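Local coordinates for protein OLD nuclease (PDB 6P74) that degrades linear and supercoiled double-stranded DNA from 5' to 3' as a metal-dependent exonuclease, and also hydrolyses ATP in a DNA-stimulated manner, at residues T195-A200 with M215-G220; R134-D139 with R152-G157; N390-D395 with A518-T523. All blocks are in the same frame, centred on the assembly; numbering follows the deposited sequence.

Contact 1 (T195-A200 with M215-G220)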
ATOM      1  N   THR A 195      22.284  23.444  11.350  1.00 72.66           N
ATOM      2  CA  THR A 195      21.321  22.980  12.332  1.00 72.61           C
ATOM      3  C   THR A 195      20.916  21.542  12.045  1.00 77.75           C
ATOM      4  O   THR A 195      20.944  20.693  12.938  1.00 77.20           O
ATOM      5  CB  THR A 195      20.110  23.905  12.352  1.00 75.64           C
ATOM      6  OG1 THR A 195      20.503  25.167  12.901  1.00 79.36           O
ATOM      7  CG2 THR A 195      18.946  23.279  13.174  1.00 65.91           C
ATOM      8  N   ILE A 196      20.573  21.243  10.789  1.00 77.37           N
ATOM      9  CA  ILE A 196      20.207  19.877  10.417  1.00 73.44           C
ATOM     10  C   ILE A 196      21.340  18.905  10.748  1.00 74.61           C
ATOM     11  O   ILE A 196      21.153  17.923  11.478  1.00 72.78           O
ATOM     12  CB  ILE A 196      19.827  19.808   8.927  1.00 70.13           C
ATOM     13  CG1 ILE A 196      18.640  20.723   8.639  1.00 70.53           C
ATOM     14  CG2 ILE A 196      19.520  18.359   8.510  1.00 67.27           C
ATOM     15  CD1 ILE A 196      18.168  20.694   7.179  1.00 73.47           C
ATOM     16  N   ALA A 197      22.536  19.173  10.223  1.00 73.19           N
ATOM     17  CA  ALA A 197      23.631  18.215  10.329  1.00 69.91           C
ATOM     18  C   ALA A 197      24.073  18.021  11.773  1.00 79.99           C
ATOM     19  O   ALA A 197      24.363  16.897  12.192  1.00 84.73           O
ATOM     20  CB  ALA A 197      24.815  18.672   9.470  1.00 64.84           C
ATOM     21  N   GLU A 198      24.159  19.105  12.541  1.00 81.46           N
ATOM     22  CA  GLU A 198      24.570  18.961  13.929  1.00 81.05           C
ATOM     23  C   GLU A 198      23.528  18.188  14.720  1.00 72.59           C
ATOM     24  O   GLU A 198      23.873  17.346  15.552  1.00 77.49           O
ATOM     25  CB  GLU A 198      24.826  20.330  14.569  1.00 86.61           C
ATOM     26  CG  GLU A 198      26.070  21.067  14.067  1.00102.88           C
ATOM     27  CD  GLU A 198      27.373  20.311  14.330  1.00117.17           C
ATOM     28  OE1 GLU A 198      28.068  20.626  15.325  1.00123.35           O
ATOM     29  OE2 GLU A 198      27.703  19.402  13.536  1.00121.06           O
ATOM     30  N   THR A 199      22.247  18.458  14.469  1.00 66.16           N
ATOM     31  CA  THR A 199      21.203  17.757  15.201  1.00 70.27           C
ATOM     32  C   THR A 199      21.200  16.278  14.849  1.00 77.82           C
ATOM     33  O   THR A 199      21.223  15.417  15.740  1.00 73.21           O
ATOM     34  CB  THR A 199      19.844  18.396  14.915  1.00 68.65           C
ATOM     35  OG1 THR A 199      19.831  19.728  15.434  1.00 72.78           O
ATOM     36  CG2 THR A 199      18.715  17.608  15.542  1.00 62.87           C
ATOM     37  N   ALA A 200      21.197  15.963  13.548  1.00 72.44           N
ATOM     38  CA  ALA A 200      21.287  14.570  13.129  1.00 74.60           C
ATOM     39  C   ALA A 200      22.483  13.860  13.763  1.00 77.21           C
ATOM     40  O   ALA A 200      22.377  12.697  14.173  1.00 74.41           O
ATOM     41  CB  ALA A 200      21.362  14.483  11.606  1.00 66.02           C
ATOM     42  N   MET A 215      31.286  11.657   8.957  1.00142.46           N
ATOM     43  CA  MET A 215      30.095  11.697   8.128  1.00136.39           C
ATOM     44  C   MET A 215      29.798  13.124   7.697  1.00133.91           C
ATOM     45  O   MET A 215      29.747  14.034   8.530  1.00137.46           O
ATOM     46  CB  MET A 215      28.911  11.130   8.898  1.00132.46           C
ATOM     47  CG  MET A 215      27.797  10.610   8.044  1.00123.54           C
ATOM     48  SD  MET A 215      26.530  10.104   9.195  1.00118.01           S
ATOM     49  CE  MET A 215      27.499   9.157  10.385  1.00119.61           C
ATOM     50  N   GLU A 216      29.590  13.312   6.403  1.00128.22           N
ATOM     51  CA  GLU A 216      29.242  14.611   5.859  1.00126.00           C
ATOM     52  C   GLU A 216      27.756  14.615   5.566  1.00112.27           C
ATOM     53  O   GLU A 216      27.252  13.712   4.893  1.00118.32           O
ATOM     54  CB  GLU A 216      30.033  14.916   4.587  1.00137.32           C
ATOM     55  CG  GLU A 216      30.172  16.406   4.282  1.00141.96           C
ATOM     56  CD  GLU A 216      31.058  17.140   5.289  1.00147.06           C
ATOM     57  OE1 GLU A 216      31.737  18.109   4.890  1.00147.95           O
ATOM     58  OE2 GLU A 216      31.080  16.746   6.476  1.00149.98           O
ATOM     59  N   ILE A 217      27.056  15.614   6.092  1.00 94.13           N
ATOM     60  CA  ILE A 217      25.632  15.799   5.849  1.00 82.56           C
ATOM     61  C   ILE A 217      25.449  17.233   5.388  1.00 87.02           C
ATOM     62  O   ILE A 217      25.886  18.164   6.072  1.00 90.02           O
ATOM     63  CB  ILE A 217      24.778  15.509   7.096  1.00 82.47           C
ATOM     64  CG1 ILE A 217      25.015  14.083   7.611  1.00 79.27           C
ATOM     65  CG2 ILE A 217      23.317  15.724   6.795  1.00 83.29           C
ATOM     66  CD1 ILE A 217      24.267  13.747   8.892  1.00 69.87           C
ATOM     67  N   GLY A 218      24.830  17.410   4.225  1.00 85.47           N
ATOM     68  CA  GLY A 218      24.640  18.744   3.690  1.00 80.36           C
ATOM     69  C   GLY A 218      23.640  18.726   2.557  1.00 78.61           C
ATOM     70  O   GLY A 218      23.097  17.681   2.188  1.00 79.76           O
ATOM     71  N   PHE A 219      23.403  19.915   2.014  1.00 82.33           N
ATOM     72  CA  PHE A 219      22.544  20.103   0.858  1.00 85.46           C
ATOM     73  C   PHE A 219      23.291  19.780  -0.441  1.00 90.77           C
ATOM     74  O   PHE A 219      24.524  19.735  -0.488  1.00 91.23           O
ATOM     75  CB  PHE A 219      22.038  21.545   0.810  1.00 84.66           C
ATOM     76  CG  PHE A 219      20.976  21.870   1.834  1.00 79.64           C
ATOM     77  CD1 PHE A 219      19.853  21.070   1.977  1.00 80.31           C
ATOM     78  CD2 PHE A 219      21.094  23.005   2.632  1.00 78.12           C
ATOM     79  CE1 PHE A 219      18.866  21.386   2.920  1.00 79.83           C
ATOM     80  CE2 PHE A 219      20.116  23.326   3.566  1.00 75.35           C
ATOM     81  CZ  PHE A 219      18.997  22.527   3.703  1.00 71.49           C
ATOM     82  N   GLY A 220      22.525  19.572  -1.502  1.00 93.34           N
ATOM     83  CA  GLY A 220      23.076  19.315  -2.817  1.00 94.16           C
ATOM     84  C   GLY A 220      22.031  18.667  -3.701  1.00 93.19           C
ATOM     85  O   GLY A 220      20.924  18.346  -3.259  1.00 92.70           O
TER
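I217 gives the largest share of the contact, setting its side chain against the flank of the helix at A197 and A200. Its CG1 lies anti to the carbonyl carbon (chi1 -57°), and with CD1 fully extended beyond it the branch reaches along the helix until I217 CD1 lies 4.0 Å from A200 CB. Nearer the backbone, A197 CB approaches I217 CB to 4.0 Å and also touches the strand's own main chain, 3.6 Å from I217 O. Two alanines one turn apart thus offer a low surface on which a single branched side chain can lie close. I196 extends the contact in the other direction: its CD1 comes 4.0 Å from F219 CZ, meeting the ring obliquely, and the two side chains cross at about a right angle.

The example illustrates how a helix can back a strand that takes part in a dimer interface. The short strand 217-220 runs roughly antiparallel to the helix, at 149°, with 7.8 Å between the segment axes. F219 N also bonds E193 OE1 on helix 187-205, and I217 to G220 pair antiparallel with a strand of the second subunit, so that the sheet of the dimerization region continues across the interface, while I196 packs on G258 of that subunit.

Contact 2 (R134-D139 with R152-G157)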
ATOM      1  N   ARG A 134      17.507  -9.980  -9.441  1.00 77.23           N
ATOM      2  CA  ARG A 134      16.708  -8.813  -9.086  1.00 86.27           C
ATOM      3  C   ARG A 134      15.933  -8.269 -10.282  1.00 85.75           C
ATOM      4  O   ARG A 134      16.387  -8.306 -11.430  1.00 84.15           O
ATOM      5  CB  ARG A 134      17.586  -7.711  -8.503  1.00 87.76           C
ATOM      6  CG  ARG A 134      17.600  -7.740  -6.995  1.00 94.74           C
ATOM      7  CD  ARG A 134      18.672  -6.820  -6.441  1.00100.39           C
ATOM      8  NE  ARG A 134      18.286  -5.417  -6.544  1.00102.41           N
ATOM      9  CZ  ARG A 134      19.096  -4.395  -6.283  1.00105.19           C
ATOM     10  NH1 ARG A 134      20.356  -4.620  -5.912  1.00108.56           N
ATOM     11  NH2 ARG A 134      18.655  -3.150  -6.398  1.00104.22           N
ATOM     12  N   VAL A 135      14.755  -7.735  -9.993  1.00 86.42           N
ATOM     13  CA  VAL A 135      13.829  -7.282 -11.018  1.00 81.40           C
ATOM     14  C   VAL A 135      13.677  -5.783 -10.900  1.00 78.13           C
ATOM     15  O   VAL A 135      13.721  -5.220  -9.801  1.00 73.97           O
ATOM     16  CB  VAL A 135      12.457  -7.965 -10.888  1.00 74.92           C
ATOM     17  CG1 VAL A 135      12.613  -9.460 -10.954  1.00 72.85           C
ATOM     18  CG2 VAL A 135      11.803  -7.551  -9.586  1.00 73.17           C
ATOM     19  N   LEU A 136      13.508  -5.133 -12.042  1.00 79.75           N
ATOM     20  CA  LEU A 136      13.025  -3.761 -12.054  1.00 85.92           C
ATOM     21  C   LEU A 136      11.518  -3.777 -11.843  1.00 85.37           C
ATOM     22  O   LEU A 136      10.790  -4.483 -12.552  1.00 86.44           O
ATOM     23  CB  LEU A 136      13.370  -3.080 -13.375  1.00 95.18           C
ATOM     24  CG  LEU A 136      14.730  -2.397 -13.410  1.00109.38           C
ATOM     25  CD1 LEU A 136      14.948  -1.761 -14.763  1.00116.68           C
ATOM     26  CD2 LEU A 136      14.805  -1.349 -12.300  1.00115.11           C
ATOM     27  N   PHE A 137      11.048  -3.019 -10.862  1.00 83.59           N
ATOM     28  CA  PHE A 137       9.619  -2.921 -10.596  1.00 90.32           C
ATOM     29  C   PHE A 137       9.110  -1.544 -11.018  1.00 87.33           C
ATOM     30  O   PHE A 137       9.365  -0.546 -10.342  1.00 90.42           O
ATOM     31  CB  PHE A 137       9.311  -3.194  -9.125  1.00 85.09           C
ATOM     32  CG  PHE A 137       7.885  -3.605  -8.895  1.00 95.14           C
ATOM     33  CD1 PHE A 137       6.860  -2.675  -8.977  1.00 99.66           C
ATOM     34  CD2 PHE A 137       7.561  -4.927  -8.652  1.00 98.81           C
ATOM     35  CE1 PHE A 137       5.545  -3.044  -8.786  1.00 98.17           C
ATOM     36  CE2 PHE A 137       6.246  -5.300  -8.454  1.00101.56           C
ATOM     37  CZ  PHE A 137       5.232  -4.347  -8.526  1.00 98.79           C
ATOM     38  N   LEU A 138       8.377  -1.488 -12.120  1.00 87.61           N
ATOM     39  CA  LEU A 138       7.713  -0.254 -12.544  1.00 90.70           C
ATOM     40  C   LEU A 138       6.275  -0.272 -12.039  1.00 93.27           C
ATOM     41  O   LEU A 138       5.365  -0.754 -12.715  1.00 98.37           O
ATOM     42  CB  LEU A 138       7.754  -0.108 -14.053  1.00 99.03           C
ATOM     43  CG  LEU A 138       8.852   0.770 -14.617  1.00107.55           C
ATOM     44  CD1 LEU A 138      10.191   0.271 -14.110  1.00107.82           C
ATOM     45  CD2 LEU A 138       8.784   0.747 -16.135  1.00104.70           C
ATOM     46  N   ASP A 139       6.066   0.241 -10.835  1.00 89.94           N
ATOM     47  CA  ASP A 139       4.711   0.358 -10.323  1.00108.08           C
ATOM     48  C   ASP A 139       4.195   1.752 -10.654  1.00114.88           C
ATOM     49  O   ASP A 139       4.882   2.556 -11.282  1.00123.36           O
ATOM     50  CB  ASP A 139       4.669   0.054  -8.825  1.00113.48           C
ATOM     51  CG  ASP A 139       5.076   1.239  -7.962  1.00125.19           C
ATOM     52  OD1 ASP A 139       5.994   1.998  -8.345  1.00130.87           O
ATOM     53  OD2 ASP A 139       4.467   1.404  -6.884  1.00129.20           O
ATOM     54  N   ARG A 152      12.523   9.466 -12.105  1.00152.78           N
ATOM     55  CA  ARG A 152      13.803   8.842 -11.791  1.00152.03           C
ATOM     56  C   ARG A 152      13.568   7.499 -11.109  1.00159.13           C
ATOM     57  O   ARG A 152      12.547   7.296 -10.444  1.00158.15           O
ATOM     58  CB  ARG A 152      14.665   9.769 -10.917  1.00146.16           C
ATOM     59  CG  ARG A 152      15.931   9.124 -10.318  1.00142.08           C
ATOM     60  CD  ARG A 152      17.066   8.927 -11.330  1.00139.30           C
ATOM     61  NE  ARG A 152      18.026   7.903 -10.895  1.00138.81           N
ATOM     62  CZ  ARG A 152      19.134   7.560 -11.556  1.00135.72           C
ATOM     63  NH1 ARG A 152      19.454   8.163 -12.697  1.00130.77           N
ATOM     64  NH2 ARG A 152      19.929   6.612 -11.071  1.00135.85           N
ATOM     65  N   GLY A 153      14.501   6.572 -11.284  1.00165.29           N
ATOM     66  CA  GLY A 153      14.405   5.277 -10.639  1.00170.85           C
ATOM     67  C   GLY A 153      15.525   4.391 -11.123  1.00173.64           C
ATOM     68  O   GLY A 153      16.316   4.764 -11.997  1.00172.25           O
ATOM     69  N   SER A 154      15.591   3.197 -10.535  1.00126.52           N
ATOM     70  CA  SER A 154      16.568   2.218 -10.990  1.00122.07           C
ATOM     71  C   SER A 154      16.398   1.893 -12.471  1.00114.72           C
ATOM     72  O   SER A 154      17.311   1.324 -13.083  1.00111.01           O
ATOM     73  CB  SER A 154      16.463   0.948 -10.142  1.00123.65           C
ATOM     74  OG  SER A 154      15.110   0.603  -9.908  1.00125.33           O
ATOM     75  N   ILE A 155      15.256   2.264 -13.062  1.00106.75           N
ATOM     76  CA  ILE A 155      15.027   2.039 -14.488  1.00101.11           C
ATOM     77  C   ILE A 155      15.941   2.928 -15.331  1.00 94.54           C
ATOM     78  O   ILE A 155      16.639   2.456 -16.239  1.00 88.97           O
ATOM     79  CB  ILE A 155      13.545   2.271 -14.829  1.00103.18           C
ATOM     80  CG1 ILE A 155      13.338   2.242 -16.342  1.00 92.42           C
ATOM     81  CG2 ILE A 155      13.055   3.589 -14.229  1.00108.17           C
ATOM     82  CD1 ILE A 155      13.794   0.956 -16.986  1.00 90.98           C
ATOM     83  N   LEU A 156      15.937   4.233 -15.061  1.00 91.65           N
ATOM     84  CA  LEU A 156      16.858   5.120 -15.758  1.00 90.25           C
ATOM     85  C   LEU A 156      18.301   4.788 -15.399  1.00 90.01           C
ATOM     86  O   LEU A 156      19.186   4.792 -16.264  1.00 84.46           O
ATOM     87  CB  LEU A 156      16.529   6.570 -15.417  1.00 87.38           C
ATOM     88  CG  LEU A 156      17.253   7.636 -16.230  1.00 87.19           C
ATOM     89  CD1 LEU A 156      17.002   7.458 -17.741  1.00 87.00           C
ATOM     90  CD2 LEU A 156      16.770   8.986 -15.756  1.00 85.37           C
ATOM     91  N   GLY A 157      18.548   4.468 -14.124  1.00 87.14           N
ATOM     92  CA  GLY A 157      19.884   4.061 -13.711  1.00 82.21           C
ATOM     93  C   GLY A 157      20.434   2.917 -14.538  1.00 85.37           C
ATOM     94  O   GLY A 157      21.608   2.922 -14.922  1.00 88.66           O
TER
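L136 and I155 meet across a strand and the first turn of a helix, a turn drawn closed by the bond from G157 N to G153 O (3.1 Å). G153 is the N-cap, and S154 and I155, the first two residues inside the helix, both touch the strand. L136 divides its tip between them. Its CD1 meets I155 CD1 at 3.7 Å, the two side chains crossing at about a right angle, whereas its other methyl turns to the serine, with L136 CD2 only 3.1 Å from S154 OG, a tight approach of methyl to hydroxyl that is not a hydrogen bond. The serine hydroxyl sits between its own backbone N and carbonyl carbon (chi1 42°), which helps to bring it over that methyl.

Strand 135-138 is the outermost member, within this chain, of the mixed sheet that forms the core of the P-loop ATPase domain. L136 and L138 bond through their backbones to strand 272-276, whose sequence is consistent with a Walker B strand. Helix 154-166 lies against strand 135-138 together with helix 246-266, where V256 and F260 touch L138, and I259 and F263 touch I155.

Two residues further along the strand, L138 CD1 reaches I155 CB at 4.0 Å, again at about a right angle, so both leucines close on one isoleucine. I155 CG1 stands anti to the backbone N (chi1 172°), and a bend at chi2 (57°) turns CD1 to L136. On the next residue of the helix, L156 packs against F219 of the second subunit.

Contact 3 (N390-D395 with A518-T523)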
ATOM      1  N   ASN A 390     -30.494  -6.375 -27.459  1.00 78.47           N
ATOM      2  CA  ASN A 390     -31.309  -5.196 -27.208  1.00 79.73           C
ATOM      3  C   ASN A 390     -32.800  -5.551 -27.180  1.00 81.95           C
ATOM      4  O   ASN A 390     -33.570  -5.000 -26.384  1.00 83.04           O
ATOM      5  CB  ASN A 390     -30.988  -4.141 -28.271  1.00 85.94           C
ATOM      6  CG  ASN A 390     -31.656  -2.806 -28.000  1.00 98.84           C
ATOM      7  OD1 ASN A 390     -31.281  -2.093 -27.071  1.00106.90           O
ATOM      8  ND2 ASN A 390     -32.634  -2.455 -28.825  1.00100.31           N
ATOM      9  N   GLN A 391     -33.224  -6.480 -28.031  1.00 77.73           N
ATOM     10  CA  GLN A 391     -34.621  -6.890 -28.035  1.00 78.76           C
ATOM     11  C   GLN A 391     -34.962  -7.803 -26.868  1.00 77.74           C
ATOM     12  O   GLN A 391     -36.130  -7.888 -26.480  1.00 80.80           O
ATOM     13  CB  GLN A 391     -34.964  -7.575 -29.359  1.00 74.00           C
ATOM     14  CG  GLN A 391     -35.101  -6.575 -30.496  1.00 80.65           C
ATOM     15  CD  GLN A 391     -35.425  -7.223 -31.828  1.00 83.06           C
ATOM     16  OE1 GLN A 391     -34.654  -7.111 -32.776  1.00 80.22           O
ATOM     17  NE2 GLN A 391     -36.576  -7.891 -31.911  1.00 86.33           N
ATOM     18  N   LEU A 392     -33.975  -8.491 -26.312  1.00 75.62           N
ATOM     19  CA  LEU A 392     -34.194  -9.291 -25.122  1.00 77.13           C
ATOM     20  C   LEU A 392     -34.066  -8.453 -23.865  1.00 84.46           C
ATOM     21  O   LEU A 392     -34.257  -8.976 -22.764  1.00 85.65           O
ATOM     22  CB  LEU A 392     -33.211 -10.474 -25.100  1.00 72.61           C
ATOM     23  CG  LEU A 392     -33.482 -11.485 -26.222  1.00 69.02           C
ATOM     24  CD1 LEU A 392     -32.333 -12.443 -26.415  1.00 67.57           C
ATOM     25  CD2 LEU A 392     -34.777 -12.258 -25.946  1.00 73.38           C
ATOM     26  N   GLU A 393     -33.763  -7.165 -24.020  1.00 88.44           N
ATOM     27  CA  GLU A 393     -33.650  -6.229 -22.908  1.00 93.21           C
ATOM     28  C   GLU A 393     -32.503  -6.621 -21.988  1.00 87.78           C
ATOM     29  O   GLU A 393     -32.619  -6.581 -20.764  1.00 91.91           O
ATOM     30  CB  GLU A 393     -34.969  -6.109 -22.139  1.00 97.69           C
ATOM     31  CG  GLU A 393     -35.941  -5.099 -22.749  1.00104.75           C
ATOM     32  CD  GLU A 393     -37.371  -5.251 -22.226  1.00122.86           C
ATOM     33  OE1 GLU A 393     -37.741  -6.384 -21.837  1.00129.70           O
ATOM     34  OE2 GLU A 393     -38.125  -4.243 -22.207  1.00124.44           O
ATOM     35  N   VAL A 394     -31.388  -7.008 -22.599  1.00 82.20           N
ATOM     36  CA  VAL A 394     -30.117  -7.222 -21.919  1.00 81.75           C
ATOM     37  C   VAL A 394     -29.092  -6.246 -22.487  1.00 85.21           C
ATOM     38  O   VAL A 394     -29.001  -6.062 -23.709  1.00 84.06           O
ATOM     39  CB  VAL A 394     -29.608  -8.675 -22.068  1.00 75.49           C
ATOM     40  CG1 VAL A 394     -28.239  -8.823 -21.421  1.00 70.38           C
ATOM     41  CG2 VAL A 394     -30.618  -9.681 -21.480  1.00 69.98           C
ATOM     42  N   ASP A 395     -28.314  -5.621 -21.594  1.00 87.63           N
ATOM     43  CA  ASP A 395     -27.202  -4.784 -22.018  1.00 86.76           C
ATOM     44  C   ASP A 395     -25.898  -5.538 -21.811  1.00 84.59           C
ATOM     45  O   ASP A 395     -25.456  -5.697 -20.657  1.00 82.17           O
ATOM     46  CB  ASP A 395     -27.186  -3.466 -21.248  1.00 86.64           C
ATOM     47  CG  ASP A 395     -25.989  -2.590 -21.609  1.00 94.20           C
ATOM     48  OD1 ASP A 395     -25.242  -2.916 -22.572  1.00 96.56           O
ATOM     49  OD2 ASP A 395     -25.789  -1.572 -20.915  1.00100.89           O
ATOM     50  N   ALA A 518     -28.920 -19.229 -28.302  1.00 61.09           N
ATOM     51  CA  ALA A 518     -27.529 -18.983 -27.918  1.00 54.44           C
ATOM     52  C   ALA A 518     -27.417 -17.755 -27.021  1.00 61.40           C
ATOM     53  O   ALA A 518     -26.712 -17.777 -25.994  1.00 65.06           O
ATOM     54  CB  ALA A 518     -26.653 -18.812 -29.156  1.00 58.99           C
ATOM     55  N   ILE A 519     -28.119 -16.671 -27.386  1.00 57.53           N
ATOM     56  CA  ILE A 519     -28.041 -15.432 -26.610  1.00 59.55           C
ATOM     57  C   ILE A 519     -28.698 -15.606 -25.243  1.00 66.68           C
ATOM     58  O   ILE A 519     -28.189 -15.109 -24.227  1.00 67.97           O
ATOM     59  CB  ILE A 519     -28.646 -14.263 -27.409  1.00 60.85           C
ATOM     60  CG1 ILE A 519     -27.697 -13.889 -28.550  1.00 62.28           C
ATOM     61  CG2 ILE A 519     -28.829 -13.030 -26.515  1.00 58.78           C
ATOM     62  CD1 ILE A 519     -28.366 -13.299 -29.731  1.00 68.63           C
ATOM     63  N   ARG A 520     -29.805 -16.353 -25.186  1.00 71.80           N
ATOM     64  CA  ARG A 520     -30.438 -16.643 -23.900  1.00 71.79           C
ATOM     65  C   ARG A 520     -29.522 -17.477 -23.002  1.00 64.19           C
ATOM     66  O   ARG A 520     -29.491 -17.278 -21.787  1.00 60.90           O
ATOM     67  CB  ARG A 520     -31.780 -17.365 -24.105  1.00 71.73           C
ATOM     68  CG  ARG A 520     -32.879 -16.519 -24.710  1.00 72.62           C
ATOM     69  CD  ARG A 520     -34.211 -17.252 -24.677  1.00 78.83           C
ATOM     70  NE  ARG A 520     -35.233 -16.526 -25.411  1.00 80.87           N
ATOM     71  CZ  ARG A 520     -35.947 -15.545 -24.894  1.00 83.10           C
ATOM     72  NH1 ARG A 520     -35.763 -15.192 -23.631  1.00 94.40           N
ATOM     73  NH2 ARG A 520     -36.840 -14.916 -25.638  1.00 83.87           N
ATOM     74  N   GLN A 521     -28.781 -18.431 -23.574  1.00 64.98           N
ATOM     75  CA  GLN A 521     -27.883 -19.240 -22.743  1.00 60.72           C
ATOM     76  C   GLN A 521     -26.722 -18.406 -22.200  1.00 63.48           C
ATOM     77  O   GLN A 521     -26.386 -18.488 -21.008  1.00 69.40           O
ATOM     78  CB  GLN A 521     -27.359 -20.447 -23.528  1.00 56.17           C
ATOM     79  CG  GLN A 521     -26.361 -21.335 -22.712  1.00 61.97           C
ATOM     80  CD  GLN A 521     -26.253 -22.769 -23.266  1.00 65.64           C
ATOM     81  OE1 GLN A 521     -27.260 -23.448 -23.463  1.00 61.84           O
ATOM     82  NE2 GLN A 521     -25.030 -23.217 -23.533  1.00 70.85           N
ATOM     83  N   VAL A 522     -26.079 -17.606 -23.057  1.00 64.91           N
ATOM     84  CA  VAL A 522     -24.935 -16.833 -22.571  1.00 68.41           C
ATOM     85  C   VAL A 522     -25.374 -15.783 -21.558  1.00 73.99           C
ATOM     86  O   VAL A 522     -24.565 -15.343 -20.736  1.00 80.99           O
ATOM     87  CB  VAL A 522     -24.153 -16.173 -23.726  1.00 63.84           C
ATOM     88  CG1 VAL A 522     -24.854 -14.884 -24.165  1.00 59.66           C
ATOM     89  CG2 VAL A 522     -22.656 -15.884 -23.303  1.00 58.06           C
ATOM     90  N   THR A 523     -26.652 -15.391 -21.587  1.00 75.01           N
ATOM     91  CA  THR A 523     -27.207 -14.428 -20.647  1.00 76.97           C
ATOM     92  C   THR A 523     -27.629 -15.069 -19.332  1.00 77.60           C
ATOM     93  O   THR A 523     -27.769 -14.365 -18.325  1.00 82.17           O
ATOM     94  CB  THR A 523     -28.419 -13.729 -21.290  1.00 84.64           C
ATOM     95  OG1 THR A 523     -27.966 -12.744 -22.223  1.00 87.85           O
ATOM     96  CG2 THR A 523     -29.266 -13.046 -20.238  1.00 92.58           C
TER
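From CB, the side chain of L392 points toward the helix containing I519 and R520, and its two methyls part to meet one residue each. CG lies anti to the carbonyl carbon (chi1 -67°), which turns the fork toward helix 513-523. L392 CD1 settles 3.6 Å from I519 CG2 in an apolar contact. L392 CD2 lies over one face of the R520 guanidinium, offset toward the rim and nearest to R520 NH2 at 3.4 Å. The arginine chain runs extended from CG to NE, across the leucine at about a right angle, and its NH2 is hydrogen-bonded to V505 O, which helps fix the flat group under the methyl.

L392 follows Q391 at the C-terminal end of helix 379-391. E393 leaves the helix with positive phi (64°) in a Schellman motif, and the turn brings V394 round to the same partner helix. In the Toprim fold this joins the helix after the first strand of the four-stranded parallel sheet to the C-terminal helix 513-523, which packs on strands 426-431 and 472-475. The I519 side chain is about 9 Å from that of D381, inferred to bind a divalent metal.

V394 and T523 reach toward each other tip to tip, with V394 CG2 3.8 Å from T523 CG2. T523 OG1 is hydrogen-bonded to I519 O (3.1 Å), and T523 N reaches that oxygen from the opposite face.

How the contacts relate
From the N terminus, contact 2 comes first: it closes a short, partly unmodelled loop between edge strand 135-138 of the ATPase sheet and helix 154-166, at the junction with the dimerization region. Contact 1 follows within that region, closing the loop between helix 187-205 and strand 217-220. Contact 3 lies far downstream and spans the longest interval, drawing the end of helix 379-391 and the C-terminal helix 513-523 together within the Toprim domain. The three are in series, neither nested nor crossing. Centres of contacts 1 and 2 lie about 28 Å apart; contact 3 is across the chain's centre, about 69 Å from contact 1 between centres, matching a Toprim domain that faces away from the dimerization domain.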